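Aminotransferase (Psychrobacter arcticus 273-4, PDB 3IF2) binds pyridoxal 5'-phosphate and probably catalyses amino-group transfer, perhaps between valine and pyruvate, as a class I and II aminotransferase. Local coordinates at residues N78-Q83 with N305-R310; D90-F95 with P318-D323; F168-P173 with P401-S406; Q350-Y355 with E435-L440. All blocks are in the same frame, centred on the assembly; numbering follows the deposited sequence.

Interactions 1, 2 and 3 cross one another along the chain, opening in that order on the earlier segments and closing in the same order on later ones; interaction 4 follows 1 and 2 in series but crosses interaction 3. Interactions 1 and 2 are neighbours, their centres 19 Å apart, because the loops of interaction 1 run into helices 86-100 and 311-321, which meet in interaction 2. Helix 324-351 follows helix 311-321 and leads to interaction 4, whose centre lies 48 Å from that of interaction 2. The centres of interactions 3 and 4 are about 29 Å apart. Interaction 1 reaches the cofactor held mainly by the second subunit; interaction 4 lies away from the annotated sites.

Interaction 1: residues N78-Q83 with N305-R310; sequences NYSNPQ and NLAPTR. With PLP (pyridoxal-5'-phosphate), chain E.
R310 puts its CG between the backbone N and the carbonyl carbon (chi1 64°), and a bend at chi3 (-60°) turns its chain, which ends with NH1 at N78. Y79 carries CG anti to its carbonyl carbon (chi1 -72°), and its ring runs past L306 to the cofactor.

R310 NH1 donates to N78 O at 2.9 Å; the acceptor lies near the guanidinium plane, while the donor stands above the carbonyl plane. S80 CB sits over one face of the guanidinium, displaced toward its rim, and NH2 forms a salt bridge with D85. An alanine in place of R310 would probably leave N78 O without this donor and D85 without its charged mate, opening a gap beside S80.

Further along, S80 O approaches A307 CB at 3.4 Å, and P82 O meets P308 CD at 3.3 Å. Two waters complete the join: one donates to S80 OG and T309 O, the other accepts from S80 N and donates to P308 O.

L306 CD2 packs on Y79 CE1 at 3.5 Å, the side chains crossing obliquely. Y79 OH donates to O3P of pyridoxal phosphate at 2.7 Å, with O3P near the ring plane. R283 and S275 of the second subunit also bond this cofactor; Y79 thus adds a phosphate hydrogen bond from across the dimer interface, which probably helps to stabilise the phosphate's negative charge.

Interaction 2: residues D90-F95 with P318-D323; sequences DALVGF and PLVAND
V320 and F95 have the most surface buried here, followed by A91, and the contact is built round the valine. V320 points from helix 311-321 at helix 86-100 and divides its two methyls between different partners. With CG1 anti to its backbone N (chi1 168°), that branch enters between successive turns of the facing helix: it lies 3.4 Å from F95 CB, 3.5 Å from A91 O and 4.0 Å from A91 CB. A91 O already accepts from F95 N within its own helix, so the methyl meets an oxygen that has a hydrogen-bond donor. The other branch, CG2, has a lighter contact with L92 CD2 at 4.2 Å, where the two side chains cross at about a right angle.

F95 supplies the second part of the packing. Its CG is anti to the backbone N (chi1 -179°), which carries the ring beyond the valine toward the turn that ends helix 311-321. There D323 OD1 approaches F95 CD2 at 3.2 Å and lies obliquely to the ring, the carboxylate and ring planes being 81° apart. The same oxygen forms a salt bridge with R98 and accepts a hydrogen bond from H99; the H99 ring also meets F95 edge-to-face. The polar end of D323 is therefore directed to residues one turn further along helix 86-100.

I325 of helix 324-351 packs on both F95 and V320, while L92 rests on I109 of strand 109-112, placing this helix pair between the following long helix and an edge of the large mixed sheet.

Interaction 3: residues F168-P173 with P401-S406; sequences FAAVLP and PGVDVS
A170 and V403 make the tight part of this contact: A170 CB lies 3.4 Å from V403 CG2 and 3.3 Å from P401 O. The valine's CG2 is anti to its carbonyl carbon, while CG1 is anti to the backbone N (chi1 178°).

Toward the buried end, the F168 ring receives P401 CB over one face, with F168 CD2 at 4.1 Å. H162 meets the same phenylalanine edge-to-face.

The looser side takes in L172, whose CD2 spans both methyls of V403 at 4.1 Å, and exposed G402, whose CA is 4.1 Å from F168 O. The positive phi of G402 favours glycine, and a CB would clash with that carbonyl oxygen. Beyond V403 the loop leaves the strand, and D404 OD1 accepts from S406 N, an Asx turn with no part in the packing.

Backbone bonds from A169 to I147 and L149 fix strand 168-170 parallel to strand 142-149. A loop between strands 394-395 and 414-418 of the six-stranded sheet thus packs on a strand of the large mixed sheet, consistent with the PLP-dependent aminotransferase fold, and the P401 side chain lies about 7 Å from that of Y155 in the cofactor site.

Interaction 4: residues Q350-Y355 with E435-L440; sequences QALGDY and EVVREL
This is a mixed polar and apolar contact in which one arginine of helix 423-441 lies against the end of helix 324-351 and the turn that follows it. R438 accounts for the greatest buried surface, and it meets A351, L352 and Y355 with different parts of its chain.

The aliphatic part packs on the tyrosine. R438 CG stands over one face of the Y355 ring, 3.8 Å from its centroid and 23° off the ring normal, a CH-pi contact; R438 CD approaches the rim atom Y355 CE1 at 3.3 Å. The side chains cross at about a right angle. Y355 OH is hydrogen-bonded to D442, just beyond the C-terminal end of helix 423-441.

A bend at chi3 (-51°) turns the arginine chain after CD, and NH1 donates to A351 O at 3.2 Å. The N-H...O angle is 144°, with the donor above the carbonyl plane. An alanine at R438 would probably leave A351 O without this donor and uncover the Y355 face where CG and CD had lain.

On the apolar side, L352 CD2 touches R438 CG at 3.7 Å and V437 CG1 at 3.9 Å. F372 of strand 367-372 packs on both L352 and V437. The arrangement is plain helix-end packing: an arginine of helix 423-441 bonds the carbonyl of the last residue of helix 324-351, beside the six-stranded sheet to which F372 belongs.

Interaction 1: residues N78-Q83 with N305-R310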
loop_
_atom_site.group_PDB
_atom_site.type_symbol
_atom_site.label_atom_id
_atom_site.label_comp_id
_atom_site.label_asym_id
_atom_site.label_seq_id
_atom_site.Cartn_x
_atom_site.Cartn_y
_atom_site.Cartn_z
ATOM N N ASN A 78 0.754 -7.802 14.926
ATOM C CA ASN A 78 -0.103 -6.651 15.230
ATOM C C ASN A 78 -0.094 -5.574 14.143
ATOM O O ASN A 78 0.967 -5.274 13.554
ATOM C CB ASN A 78 0.383 -5.990 16.516
ATOM C CG ASN A 78 0.278 -6.890 17.705
ATOM O OD1 ASN A 78 -0.780 -6.974 18.320
ATOM N ND2 ASN A 78 1.379 -7.548 18.063
ATOM N N TYR A 79 -1.278 -5.015 13.888
ATOM C CA TYR A 79 -1.451 -3.878 13.020
ATOM C C TYR A 79 -0.807 -2.698 13.736
ATOM O O TYR A 79 -0.962 -2.582 14.954
ATOM C CB TYR A 79 -2.952 -3.490 12.888
ATOM C CG TYR A 79 -3.845 -4.406 12.072
ATOM C CD1 TYR A 79 -3.801 -4.363 10.681
ATOM C CD2 TYR A 79 -4.777 -5.254 12.674
ATOM C CE1 TYR A 79 -4.605 -5.195 9.908
ATOM C CE2 TYR A 79 -5.596 -6.098 11.902
ATOM C CZ TYR A 79 -5.500 -6.049 10.509
ATOM O OH TYR A 79 -6.278 -6.809 9.683
ATOM N N SER A 80 -0.130 -1.811 13.002
ATOM C CA SER A 80 0.345 -0.536 13.581
ATOM C C SER A 80 -0.830 0.427 13.591
ATOM O O SER A 80 -1.908 0.104 13.074
ATOM C CB SER A 80 1.470 0.091 12.748
ATOM O OG SER A 80 1.035 0.511 11.455
ATOM N N ASN A 81 -0.614 1.620 14.141
ATOM C CA ASN A 81 -1.593 2.696 14.045
ATOM C C ASN A 81 -1.635 3.086 12.538
ATOM O O ASN A 81 -0.628 2.876 11.848
ATOM C CB ASN A 81 -1.169 3.884 14.944
ATOM C CG ASN A 81 -2.142 5.074 14.859
ATOM O OD1 ASN A 81 -2.044 5.941 13.955
ATOM N ND2 ASN A 81 -3.110 5.107 15.787
ATOM N N PRO A 82 -2.778 3.608 12.012
ATOM C CA PRO A 82 -2.803 4.022 10.588
ATOM C C PRO A 82 -1.703 5.049 10.170
ATOM O O PRO A 82 -1.254 5.045 9.020
ATOM C CB PRO A 82 -4.202 4.622 10.426
ATOM C CG PRO A 82 -5.020 3.979 11.464
ATOM C CD PRO A 82 -4.119 3.695 12.614
ATOM N N GLN A 83 -1.296 5.908 11.110
ATOM C CA GLN A 83 -0.198 6.854 10.919
ATOM C C GLN A 83 1.165 6.139 10.720
ATOM O O GLN A 83 2.038 6.684 10.063
ATOM C CB GLN A 83 -0.140 7.822 12.105
ATOM C CG GLN A 83 0.930 8.926 11.991
ATOM C CD GLN A 83 0.863 9.924 13.121
ATOM O OE1 GLN A 83 -0.190 10.135 13.717
ATOM N NE2 GLN A 83 1.986 10.572 13.405
ATOM N N ASN A 305 -5.292 1.419 3.050
ATOM C CA ASN A 305 -4.398 0.367 3.559
ATOM C C ASN A 305 -4.695 -0.267 4.914
ATOM O O ASN A 305 -4.046 -1.258 5.261
ATOM C CB ASN A 305 -2.987 0.990 3.683
ATOM C CG ASN A 305 -2.414 1.418 2.361
ATOM O OD1 ASN A 305 -2.615 0.756 1.350
ATOM N ND2 ASN A 305 -1.646 2.501 2.370
ATOM N N LEU A 306 -5.626 0.297 5.684
ATOM C CA LEU A 306 -5.910 -0.086 7.086
ATOM C C LEU A 306 -4.748 0.499 7.924
ATOM O O LEU A 306 -4.948 1.411 8.721
ATOM C CB LEU A 306 -6.145 -1.599 7.274
ATOM C CG LEU A 306 -7.198 -2.044 8.282
ATOM C CD1 LEU A 306 -8.554 -1.483 7.849
ATOM C CD2 LEU A 306 -7.303 -3.553 8.331
ATOM N N ALA A 307 -3.548 -0.018 7.725
ATOM C CA ALA A 307 -2.323 0.519 8.340
ATOM C C ALA A 307 -1.156 0.243 7.378
ATOM O O ALA A 307 -1.251 -0.637 6.532
ATOM C CB ALA A 307 -2.064 -0.102 9.705
ATOM N N PRO A 308 -0.088 1.033 7.447
ATOM C CA PRO A 308 0.999 0.722 6.552
ATOM C C PRO A 308 1.805 -0.466 7.079
ATOM O O PRO A 308 1.639 -0.925 8.218
ATOM C CB PRO A 308 1.827 2.015 6.515
ATOM C CG PRO A 308 1.407 2.814 7.696
ATOM C CD PRO A 308 0.254 2.134 8.359
ATOM N N THR A 309 2.694 -0.929 6.224
ATOM C CA THR A 309 3.584 -2.051 6.517
ATOM C C THR A 309 4.519 -1.699 7.660
ATOM O O THR A 309 4.776 -0.517 7.898
ATOM C CB THR A 309 4.345 -2.455 5.248
ATOM O OG1 THR A 309 4.798 -3.782 5.409
ATOM C CG2 THR A 309 5.482 -1.531 4.951
ATOM N N ARG A 310 4.984 -2.693 8.409
ATOM C CA ARG A 310 5.885 -2.373 9.529
ATOM C C ARG A 310 7.200 -3.116 9.648
ATOM O O ARG A 310 8.009 -2.740 10.498
ATOM C CB ARG A 310 5.113 -2.354 10.847
ATOM C CG ARG A 310 4.516 -3.638 11.286
ATOM C CD ARG A 310 3.517 -3.426 12.431
ATOM N NE ARG A 310 4.122 -2.807 13.612
ATOM C CZ ARG A 310 3.597 -2.756 14.842
ATOM N NH1 ARG A 310 2.449 -3.353 15.151
ATOM N NH2 ARG A 310 4.277 -2.123 15.802
HETATM N N1 PLP E . -12.156 -8.273 5.343
HETATM C C2 PLP E . -12.721 -8.345 6.600
HETATM C C2A PLP E . -14.040 -9.043 6.687
HETATM C C3 PLP E . -12.043 -7.799 7.720
HETATM O O3 PLP E . -12.581 -7.871 8.987
HETATM C C4 PLP E . -10.786 -7.154 7.534
HETATM C C4A PLP E . -9.900 -6.730 8.702
HETATM O O4A PLP E . -10.341 -6.127 9.672
HETATM C C5 PLP E . -10.242 -7.083 6.221
HETATM C C6 PLP E . -10.943 -7.653 5.152
HETATM C C5A PLP E . -8.909 -6.378 5.938
HETATM O O4P PLP E . -7.822 -7.191 6.306
HETATM P P PLP E . -6.343 -6.876 5.795
HETATM O O1P PLP E . -6.243 -5.636 4.967
HETATM O O2P PLP E . -5.906 -8.056 4.953
HETATM O O3P PLP E . -5.583 -6.820 7.061
HETATM O O HOH W 1 3.527 0.912 10.183
HETATM O O HOH W 2 0.524 -2.600 10.212
#

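Interaction 2: residues D90-F95 with P318-D323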
loop_
_atom_site.group_PDB
_atom_site.type_symbol
_atom_site.label_atom_id
_atom_site.label_comp_id
_atom_site.label_asym_id
_atom_site.label_seq_id
_atom_site.Cartn_x
_atom_site.Cartn_y
_atom_site.Cartn_z
ATOM N N ASP A 90 8.793 7.488 16.849
ATOM C CA ASP A 90 9.478 8.089 18.024
ATOM C C ASP A 90 10.994 8.130 17.820
ATOM O O ASP A 90 11.621 9.143 18.123
ATOM C CB ASP A 90 9.168 7.363 19.349
ATOM C CG ASP A 90 7.724 7.497 19.792
ATOM O OD1 ASP A 90 7.069 8.548 19.578
ATOM O OD2 ASP A 90 7.242 6.524 20.403
ATOM N N ALA A 91 11.559 7.038 17.295
ATOM C CA ALA A 91 12.994 6.968 16.966
ATOM C C ALA A 91 13.381 8.062 15.952
ATOM O O ALA A 91 14.372 8.776 16.150
ATOM C CB ALA A 91 13.347 5.595 16.422
ATOM N N LEU A 92 12.567 8.183 14.897
ATOM C CA LEU A 92 12.737 9.209 13.853
ATOM C C LEU A 92 12.646 10.639 14.410
ATOM O O LEU A 92 13.464 11.487 14.049
ATOM C CB LEU A 92 11.745 8.996 12.686
ATOM C CG LEU A 92 11.989 7.788 11.759
ATOM C CD1 LEU A 92 10.775 7.525 10.866
ATOM C CD2 LEU A 92 13.280 7.964 10.932
ATOM N N VAL A 93 11.685 10.883 15.306
ATOM C CA VAL A 93 11.545 12.179 15.999
ATOM C C VAL A 93 12.856 12.531 16.703
ATOM O O VAL A 93 13.428 13.593 16.462
ATOM C CB VAL A 93 10.375 12.166 17.042
ATOM C CG1 VAL A 93 10.444 13.365 17.983
ATOM C CG2 VAL A 93 9.006 12.094 16.331
ATOM N N GLY A 94 13.325 11.620 17.560
ATOM C CA GLY A 94 14.592 11.798 18.279
ATOM C C GLY A 94 15.765 12.062 17.346
ATOM O O GLY A 94 16.514 13.029 17.530
ATOM N N PHE A 95 15.884 11.212 16.327
ATOM C CA PHE A 95 16.929 11.281 15.283
ATOM C C PHE A 95 16.995 12.628 14.530
ATOM O O PHE A 95 18.083 13.231 14.442
ATOM C CB PHE A 95 16.722 10.126 14.291
ATOM C CG PHE A 95 17.728 10.066 13.182
ATOM C CD1 PHE A 95 17.495 10.740 11.981
ATOM C CD2 PHE A 95 18.898 9.323 13.324
ATOM C CE1 PHE A 95 18.418 10.701 10.952
ATOM C CE2 PHE A 95 19.829 9.267 12.303
ATOM C CZ PHE A 95 19.594 9.970 11.112
ATOM N N PRO A 318 16.122 0.243 15.474
ATOM C CA PRO A 318 17.357 0.275 16.247
ATOM C C PRO A 318 18.526 0.963 15.547
ATOM O O PRO A 318 19.342 1.570 16.230
ATOM C CB PRO A 318 17.660 -1.215 16.518
ATOM C CG PRO A 318 16.918 -1.954 15.479
ATOM C CD PRO A 318 15.666 -1.145 15.283
ATOM N N LEU A 319 18.596 0.878 14.219
ATOM C CA LEU A 319 19.664 1.531 13.443
ATOM C C LEU A 319 19.492 3.074 13.421
ATOM O O LEU A 319 20.476 3.802 13.189
ATOM C CB LEU A 319 19.764 0.954 12.011
ATOM C CG LEU A 319 19.863 -0.578 11.839
ATOM C CD1 LEU A 319 19.921 -0.978 10.374
ATOM C CD2 LEU A 319 21.047 -1.162 12.567
ATOM N N VAL A 320 18.255 3.564 13.625
ATOM C CA VAL A 320 17.970 5.020 13.746
ATOM C C VAL A 320 18.343 5.453 15.176
ATOM O O VAL A 320 19.064 6.452 15.359
ATOM C CB VAL A 320 16.470 5.364 13.417
ATOM C CG1 VAL A 320 16.119 6.778 13.815
ATOM C CG2 VAL A 320 16.177 5.131 11.966
ATOM N N ALA A 321 17.881 4.683 16.171
ATOM C CA ALA A 321 18.173 4.931 17.600
ATOM C C ALA A 321 19.649 5.137 17.906
ATOM O O ALA A 321 19.993 6.035 18.686
ATOM C CB ALA A 321 17.620 3.813 18.493
ATOM N N ASN A 322 20.516 4.348 17.282
ATOM C CA ASN A 322 21.968 4.442 17.548
ATOM C C ASN A 322 22.807 5.101 16.422
ATOM O O ASN A 322 24.034 4.942 16.391
ATOM C CB ASN A 322 22.501 3.036 17.896
ATOM C CG ASN A 322 22.541 2.090 16.696
ATOM O OD1 ASN A 322 22.323 2.482 15.538
ATOM N ND2 ASN A 322 22.845 0.841 16.970
ATOM N N ASP A 323 22.134 5.785 15.492
ATOM C CA ASP A 323 22.754 6.418 14.312
ATOM C C ASP A 323 23.511 5.491 13.341
ATOM O O ASP A 323 24.150 5.998 12.416
ATOM C CB ASP A 323 23.637 7.633 14.701
ATOM C CG ASP A 323 22.834 8.818 15.246
ATOM O OD1 ASP A 323 21.600 8.902 15.043
ATOM O OD2 ASP A 323 23.461 9.708 15.881
#

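Interaction 3: residues F168-P173 with P401-S406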
loop_
_atom_site.group_PDB
_atom_site.type_symbol
_atom_site.label_atom_id
_atom_site.label_comp_id
_atom_site.label_asym_id
_atom_site.label_seq_id
_atom_site.Cartn_x
_atom_site.Cartn_y
_atom_site.Cartn_z
ATOM N N PHE A 168 0.185 18.083 -13.905
ATOM C CA PHE A 168 1.557 18.553 -13.704
ATOM C C PHE A 168 1.797 19.777 -14.574
ATOM O O PHE A 168 1.324 19.828 -15.697
ATOM C CB PHE A 168 2.559 17.466 -14.064
ATOM C CG PHE A 168 2.579 16.320 -13.097
ATOM C CD1 PHE A 168 3.088 16.511 -11.802
ATOM C CD2 PHE A 168 2.126 15.043 -13.464
ATOM C CE1 PHE A 168 3.123 15.460 -10.881
ATOM C CE2 PHE A 168 2.167 13.984 -12.552
ATOM C CZ PHE A 168 2.665 14.202 -11.252
ATOM N N ALA A 169 2.457 20.783 -14.008
ATOM C CA ALA A 169 2.911 21.971 -14.724
ATOM C C ALA A 169 4.422 21.823 -14.601
ATOM O O ALA A 169 4.957 21.880 -13.500
ATOM C CB ALA A 169 2.438 23.225 -14.049
ATOM N N ALA A 170 5.098 21.579 -15.715
ATOM C CA ALA A 170 6.536 21.347 -15.717
ATOM C C ALA A 170 7.258 22.534 -16.337
ATOM O O ALA A 170 6.784 23.083 -17.330
ATOM C CB ALA A 170 6.818 20.112 -16.485
ATOM N N VAL A 171 8.374 22.950 -15.734
ATOM C CA VAL A 171 9.209 24.039 -16.257
ATOM C C VAL A 171 10.453 23.406 -16.886
ATOM O O VAL A 171 11.094 22.545 -16.266
ATOM C CB VAL A 171 9.597 25.053 -15.167
ATOM C CG1 VAL A 171 10.486 26.176 -15.759
ATOM C CG2 VAL A 171 8.345 25.630 -14.537
ATOM N N LEU A 172 10.772 23.807 -18.117
ATOM C CA LEU A 172 11.940 23.270 -18.824
ATOM C C LEU A 172 13.240 23.822 -18.227
ATOM O O LEU A 172 13.251 24.923 -17.665
ATOM C CB LEU A 172 11.880 23.570 -20.323
ATOM C CG LEU A 172 10.655 23.046 -21.097
ATOM C CD1 LEU A 172 11.033 22.924 -22.556
ATOM C CD2 LEU A 172 10.142 21.695 -20.622
ATOM N N PRO A 173 14.345 23.063 -18.356
ATOM C CA PRO A 173 15.590 23.518 -17.748
ATOM C C PRO A 173 16.512 24.373 -18.614
ATOM O O PRO A 173 16.391 24.348 -19.847
ATOM C CB PRO A 173 16.323 22.193 -17.527
ATOM C CG PRO A 173 15.945 21.380 -18.743
ATOM C CD PRO A 173 14.526 21.771 -19.060
ATOM N N PRO A 401 7.162 14.693 -17.136
ATOM C CA PRO A 401 5.742 14.647 -16.817
ATOM C C PRO A 401 5.043 15.966 -17.113
ATOM O O PRO A 401 5.554 17.030 -16.752
ATOM C CB PRO A 401 5.721 14.375 -15.302
ATOM C CG PRO A 401 6.977 13.794 -15.011
ATOM C CD PRO A 401 7.961 14.410 -15.928
ATOM N N GLY A 402 3.895 15.873 -17.780
ATOM C CA GLY A 402 3.111 17.035 -18.153
ATOM C C GLY A 402 3.658 17.897 -19.292
ATOM O O GLY A 402 3.103 18.966 -19.537
ATOM N N VAL A 403 4.719 17.459 -19.976
ATOM C CA VAL A 403 5.298 18.189 -21.088
ATOM C C VAL A 403 4.998 17.421 -22.373
ATOM O O VAL A 403 5.181 16.211 -22.428
ATOM C CB VAL A 403 6.838 18.331 -20.942
ATOM C CG1 VAL A 403 7.451 19.050 -22.152
ATOM C CG2 VAL A 403 7.192 19.063 -19.670
ATOM N N ASP A 404 4.552 18.142 -23.402
ATOM C CA ASP A 404 4.330 17.572 -24.731
ATOM C C ASP A 404 5.727 17.404 -25.350
ATOM O O ASP A 404 6.334 18.370 -25.817
ATOM C CB ASP A 404 3.449 18.486 -25.572
ATOM C CG ASP A 404 3.146 17.924 -26.955
ATOM O OD1 ASP A 404 3.724 16.896 -27.372
ATOM O OD2 ASP A 404 2.310 18.550 -27.650
ATOM N N VAL A 405 6.215 16.168 -25.331
ATOM C CA VAL A 405 7.532 15.826 -25.857
ATOM C C VAL A 405 7.547 15.495 -27.354
ATOM O O VAL A 405 8.618 15.180 -27.868
ATOM C CB VAL A 405 8.173 14.631 -25.068
ATOM C CG1 VAL A 405 8.230 14.959 -23.580
ATOM C CG2 VAL A 405 7.432 13.302 -25.333
ATOM N N SER A 406 6.412 15.575 -28.056
ATOM C CA SER A 406 6.369 15.202 -29.483
ATOM C C SER A 406 7.312 15.998 -30.387
ATOM O O SER A 406 7.833 15.420 -31.344
ATOM C CB SER A 406 4.939 15.213 -30.054
ATOM O OG SER A 406 4.300 16.434 -29.800
#

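Interaction 4: residues Q350-Y355 with E435-L440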
loop_
_atom_site.group_PDB
_atom_site.type_symbol
_atom_site.label_atom_id
_atom_site.label_comp_id
_atom_site.label_asym_id
_atom_site.label_seq_id
_atom_site.Cartn_x
_atom_site.Cartn_y
_atom_site.Cartn_z
ATOM N N GLN A 350 35.918 5.865 -22.912
ATOM C CA GLN A 350 36.707 4.987 -23.814
ATOM C C GLN A 350 35.893 4.625 -25.050
ATOM O O GLN A 350 36.449 4.539 -26.133
ATOM C CB GLN A 350 37.158 3.699 -23.135
ATOM C CG GLN A 350 38.227 3.924 -22.111
ATOM C CD GLN A 350 38.462 2.731 -21.172
ATOM O OE1 GLN A 350 37.696 1.751 -21.143
ATOM N NE2 GLN A 350 39.521 2.832 -20.375
ATOM N N ALA A 351 34.594 4.375 -24.868
ATOM C CA ALA A 351 33.676 4.019 -25.966
ATOM C C ALA A 351 33.385 5.228 -26.893
ATOM O O ALA A 351 33.678 5.200 -28.084
ATOM C CB ALA A 351 32.373 3.447 -25.390
ATOM N N LEU A 352 32.840 6.285 -26.303
ATOM C CA LEU A 352 32.472 7.533 -26.983
ATOM C C LEU A 352 33.543 8.522 -26.503
ATOM O O LEU A 352 34.669 8.079 -26.311
ATOM C CB LEU A 352 31.039 7.882 -26.587
ATOM C CG LEU A 352 30.078 6.688 -26.825
ATOM C CD1 LEU A 352 28.735 6.858 -26.114
ATOM C CD2 LEU A 352 29.915 6.413 -28.339
ATOM N N GLY A 353 33.285 9.819 -26.318
ATOM C CA GLY A 353 34.378 10.706 -25.797
ATOM C C GLY A 353 34.997 11.497 -26.927
ATOM O O GLY A 353 35.223 12.699 -26.775
ATOM N N ASP A 354 35.315 10.815 -28.036
ATOM C CA ASP A 354 35.632 11.499 -29.298
ATOM C C ASP A 354 34.321 11.970 -29.959
ATOM O O ASP A 354 34.362 12.825 -30.844
ATOM C CB ASP A 354 36.345 10.588 -30.319
ATOM C CG ASP A 354 37.791 10.292 -29.970
ATOM O OD1 ASP A 354 38.514 11.194 -29.477
ATOM O OD2 ASP A 354 38.204 9.149 -30.250
ATOM N N TYR A 355 33.187 11.391 -29.544
ATOM C CA TYR A 355 31.868 11.654 -30.099
ATOM C C TYR A 355 31.068 12.682 -29.271
ATOM O O TYR A 355 31.505 13.080 -28.176
ATOM C CB TYR A 355 31.132 10.315 -30.234
ATOM C CG TYR A 355 31.745 9.433 -31.288
ATOM C CD1 TYR A 355 32.903 8.679 -31.030
ATOM C CD2 TYR A 355 31.182 9.361 -32.564
ATOM C CE1 TYR A 355 33.492 7.868 -32.045
ATOM C CE2 TYR A 355 31.740 8.550 -33.565
ATOM C CZ TYR A 355 32.885 7.804 -33.306
ATOM O OH TYR A 355 33.398 7.021 -34.307
ATOM N N GLU A 435 29.294 0.761 -29.520
ATOM C CA GLU A 435 29.299 0.256 -30.897
ATOM C C GLU A 435 28.099 0.784 -31.677
ATOM O O GLU A 435 28.280 1.397 -32.729
ATOM C CB GLU A 435 29.374 -1.281 -30.938
ATOM C CG GLU A 435 30.784 -1.819 -30.587
ATOM C CD GLU A 435 30.833 -3.318 -30.291
ATOM O OE1 GLU A 435 29.893 -3.844 -29.645
ATOM O OE2 GLU A 435 31.839 -3.968 -30.668
ATOM N N VAL A 436 26.902 0.614 -31.114
ATOM C CA VAL A 436 25.662 1.060 -31.770
ATOM C C VAL A 436 25.659 2.575 -32.062
ATOM O O VAL A 436 25.378 2.973 -33.207
ATOM C CB VAL A 436 24.397 0.619 -30.982
ATOM C CG1 VAL A 436 23.124 1.238 -31.567
ATOM C CG2 VAL A 436 24.298 -0.910 -30.965
ATOM N N VAL A 437 26.034 3.377 -31.058
ATOM C CA VAL A 437 26.041 4.848 -31.171
ATOM C C VAL A 437 27.123 5.378 -32.114
ATOM O O VAL A 437 26.860 6.287 -32.900
ATOM C CB VAL A 437 26.128 5.543 -29.779
ATOM C CG1 VAL A 437 26.370 7.047 -29.917
ATOM C CG2 VAL A 437 24.855 5.270 -28.962
ATOM N N ARG A 438 28.335 4.830 -32.031
ATOM C CA ARG A 438 29.410 5.240 -32.943
ATOM C C ARG A 438 29.012 4.964 -34.391
ATOM O O ARG A 438 29.184 5.825 -35.246
ATOM C CB ARG A 438 30.735 4.541 -32.632
ATOM C CG ARG A 438 31.492 5.074 -31.403
ATOM C CD ARG A 438 32.975 4.618 -31.433
ATOM N NE ARG A 438 33.116 3.176 -31.652
ATOM C CZ ARG A 438 33.020 2.216 -30.724
ATOM N NH1 ARG A 438 32.778 2.492 -29.435
ATOM N NH2 ARG A 438 33.156 0.941 -31.104
ATOM N N GLU A 439 28.454 3.775 -34.635
ATOM C CA GLU A 439 27.995 3.341 -35.969
ATOM C C GLU A 439 26.939 4.318 -36.534
ATOM O O GLU A 439 26.964 4.618 -37.736
ATOM C CB GLU A 439 27.485 1.880 -35.890
ATOM C CG GLU A 439 27.228 1.137 -37.201
ATOM C CD GLU A 439 25.946 1.530 -37.924
ATOM O OE1 GLU A 439 24.978 2.018 -37.291
ATOM O OE2 GLU A 439 25.893 1.332 -39.152
ATOM N N LEU A 440 26.036 4.801 -35.668
ATOM C CA LEU A 440 25.005 5.795 -36.032
ATOM C C LEU A 440 25.625 7.140 -36.416
ATOM O O LEU A 440 25.272 7.699 -37.464
ATOM C CB LEU A 440 23.965 6.004 -34.906
ATOM C CG LEU A 440 22.786 5.024 -34.717
ATOM C CD1 LEU A 440 23.074 3.569 -35.160
ATOM C CD2 LEU A 440 22.283 5.088 -33.244
#